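Side-chain contact in probable sugar kinase (Clostridium perfringens, PDB 3KZH), which probably phosphorylates a sugar substrate, as a member of the pfkB family of carbohydrate kinases with the ribokinase-like fold: residues 296-300 / 301-305. Numbering follows the deposited sequence.
Sequences PDMAL and DTVLA
Thr302 turns OG1 between its backbone N and carbonyl carbon (chi1 83°), which swings the hydroxyl back toward the start of the helix, while Val303 holds CG2 anti to its carbonyl carbon and beside its N, bringing this methyl against Ala299 and Met298. Both groups converge on the carbonyl of Ala299, the N-cap residue of helix 300-308. Its oxygen accepts the first i to i+4 bond of the helix from Val303 N at 3.2 Å, and a weak one from Thr302 OG1 (3.3 Å to Ala299 O). The following i to i+4 bond, Leu304 N to Leu300 O, is 3.0 Å long and nearly straight (N-H...O 168°). The other branch of Thr302, CG2, lies 3.3 Å from Asp297 O, so the threonine touches the incoming loop with both its methyl and its hydroxyl. The side chain of selenomethionine Met298 crosses that of Thr302 at about a right angle and bends so that SE meets Val303 CG2 at 3.7 Å. The carboxylate of Asp301 curls back beside the N-cap residue: OD1 sits 3.3 Å from Ala299 CB and takes a weak, strongly bent bond from Thr302 N. One turn apart on the helix, Leu300 and Leu304 make looser apolar contact, Leu300 CD1 to Leu304 CG at 4.1 Å. The contact thus forms the N-terminal start of helix 300-308, beside helix 273-288: Met298 packs on Ile286 and Thr287, and Val303 and Leu304 on Phe279, while Arg54, at the end of helix 44-54, hydrogen-bonds to the carbonyls of Pro296 and Met298 in the loop leading from helix 273-288.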
ATOM      1  N   PRO A 296      18.531   0.612   4.336  1.00 38.03           N
ATOM      2  CA  PRO A 296      17.933   1.955   4.316  1.00 37.89           C
ATOM      3  C   PRO A 296      18.903   3.126   4.195  1.00 36.05           C
ATOM      4  O   PRO A 296      18.561   4.151   3.608  1.00 35.34           O
ATOM      5  CB  PRO A 296      17.189   2.015   5.650  1.00 38.41           C
ATOM      6  CG  PRO A 296      16.807   0.611   5.889  1.00 40.02           C
ATOM      7  CD  PRO A 296      18.078  -0.108   5.545  1.00 38.47           C
ATOM      8  N   ASP A 297      20.114   2.958   4.721  1.00 35.46           N
ATOM      9  CA  ASP A 297      21.104   4.029   4.695  1.00 36.67           C
ATOM     10  C   ASP A 297      22.084   3.987   3.551  1.00 34.45           C
ATOM     11  O   ASP A 297      22.884   4.912   3.402  1.00 34.26           O
ATOM     12  CB  ASP A 297      21.881   4.095   6.013  1.00 39.94           C
ATOM     13  CG  ASP A 297      20.987   4.335   7.209  1.00 43.09           C
ATOM     14  OD1 ASP A 297      19.905   4.951   7.056  1.00 44.44           O
ATOM     15  OD2 ASP A 297      21.368   3.883   8.310  1.00 46.87           O
HETATM   16  N   MSE A 298      22.005   2.948   2.723  1.00 31.76           N
HETATM   17  CA  MSE A 298      22.929   2.810   1.606  1.00 30.13           C
HETATM   18  C   MSE A 298      22.866   3.895   0.542  1.00 29.08           C
HETATM   19  O   MSE A 298      21.797   4.258   0.026  1.00 26.86           O
HETATM   20  CB  MSE A 298      22.856   1.433   0.964  1.00 31.54           C
HETATM   21  CG  MSE A 298      24.238   0.831   0.750  1.00 35.45           C
HETATM   22 SE   MSE A 298      24.427   0.008  -0.943  1.00 35.55          SE
HETATM   23  CE  MSE A 298      23.804  -1.735  -0.420  1.00 25.64           C
ATOM     24  N   ALA A 299      24.051   4.451   0.325  1.00 26.88           N
ATOM     25  CA  ALA A 299      24.331   5.520  -0.614  1.00 24.43           C
ATOM     26  C   ALA A 299      25.794   5.370  -0.998  1.00 23.83           C
ATOM     27  O   ALA A 299      26.498   4.537  -0.431  1.00 21.44           O
ATOM     28  CB  ALA A 299      24.101   6.874   0.062  1.00 20.23           C
ATOM     29  N   LEU A 300      26.247   6.198  -1.940  1.00 24.99           N
ATOM     30  CA  LEU A 300      27.631   6.202  -2.414  1.00 27.37           C
ATOM     31  C   LEU A 300      28.623   6.363  -1.258  1.00 28.64           C
ATOM     32  O   LEU A 300      29.539   5.545  -1.120  1.00 28.98           O
ATOM     33  CB  LEU A 300      27.847   7.300  -3.477  1.00 25.06           C
ATOM     34  CG  LEU A 300      29.248   7.494  -4.091  1.00 24.16           C
ATOM     35  CD1 LEU A 300      29.706   6.230  -4.775  1.00 25.89           C
ATOM     36  CD2 LEU A 300      29.275   8.655  -5.064  1.00 23.69           C
ATOM     37  N   ASP A 301      28.374   7.340  -0.384  1.00 29.69           N
ATOM     38  CA  ASP A 301      29.241   7.605   0.770  1.00 31.44           C
ATOM     39  C   ASP A 301      29.432   6.424   1.736  1.00 28.05           C
ATOM     40  O   ASP A 301      30.564   6.153   2.126  1.00 27.69           O
ATOM     41  CB  ASP A 301      28.810   8.884   1.528  1.00 35.90           C
ATOM     42  CG  ASP A 301      27.300   8.958   1.792  1.00 41.56           C
ATOM     43  OD1 ASP A 301      26.644   7.909   1.932  1.00 44.79           O
ATOM     44  OD2 ASP A 301      26.763  10.083   1.861  1.00 45.14           O
ATOM     45  N   THR A 302      28.357   5.685   2.042  1.00 25.90           N
ATOM     46  CA  THR A 302      28.440   4.523   2.948  1.00 25.91           C
ATOM     47  C   THR A 302      29.191   3.337   2.319  1.00 25.29           C
ATOM     48  O   THR A 302      29.903   2.615   3.015  1.00 26.51           O
ATOM     49  CB  THR A 302      27.051   4.044   3.512  1.00 26.16           C
ATOM     50  OG1 THR A 302      26.392   3.184   2.578  1.00 30.42           O
ATOM     51  CG2 THR A 302      26.140   5.220   3.820  1.00 28.58           C
ATOM     52  N   VAL A 303      29.056   3.175   0.995  1.00 23.85           N
ATOM     53  CA  VAL A 303      29.733   2.108   0.243  1.00 23.76           C
ATOM     54  C   VAL A 303      31.228   2.405   0.218  1.00 23.26           C
ATOM     55  O   VAL A 303      32.027   1.537   0.548  1.00 20.66           O
ATOM     56  CB  VAL A 303      29.188   1.963  -1.223  1.00 23.42           C
ATOM     57  CG1 VAL A 303      29.913   0.851  -1.962  1.00 21.70           C
ATOM     58  CG2 VAL A 303      27.724   1.686  -1.213  1.00 21.12           C
ATOM     59  N   LEU A 304      31.582   3.653  -0.090  1.00 24.30           N
ATOM     60  CA  LEU A 304      32.982   4.091  -0.121  1.00 28.05           C
ATOM     61  C   LEU A 304      33.663   4.073   1.255  1.00 28.19           C
ATOM     62  O   LEU A 304      34.843   3.739   1.355  1.00 28.62           O
ATOM     63  CB  LEU A 304      33.107   5.481  -0.743  1.00 30.20           C
ATOM     64  CG  LEU A 304      32.824   5.657  -2.241  1.00 33.54           C
ATOM     65  CD1 LEU A 304      33.074   7.112  -2.625  1.00 33.59           C
ATOM     66  CD2 LEU A 304      33.702   4.749  -3.082  1.00 33.88           C
ATOM     67  N   ALA A 305      32.898   4.375   2.306  1.00 29.54           N
ATOM     68  CA  ALA A 305      33.402   4.382   3.688  1.00 30.67           C
ATOM     69  C   ALA A 305      33.694   2.963   4.175  1.00 31.77           C
ATOM     70  O   ALA A 305      34.672   2.751   4.894  1.00 30.45           O
ATOM     71  CB  ALA A 305      32.402   5.063   4.628  1.00 28.28           C
TER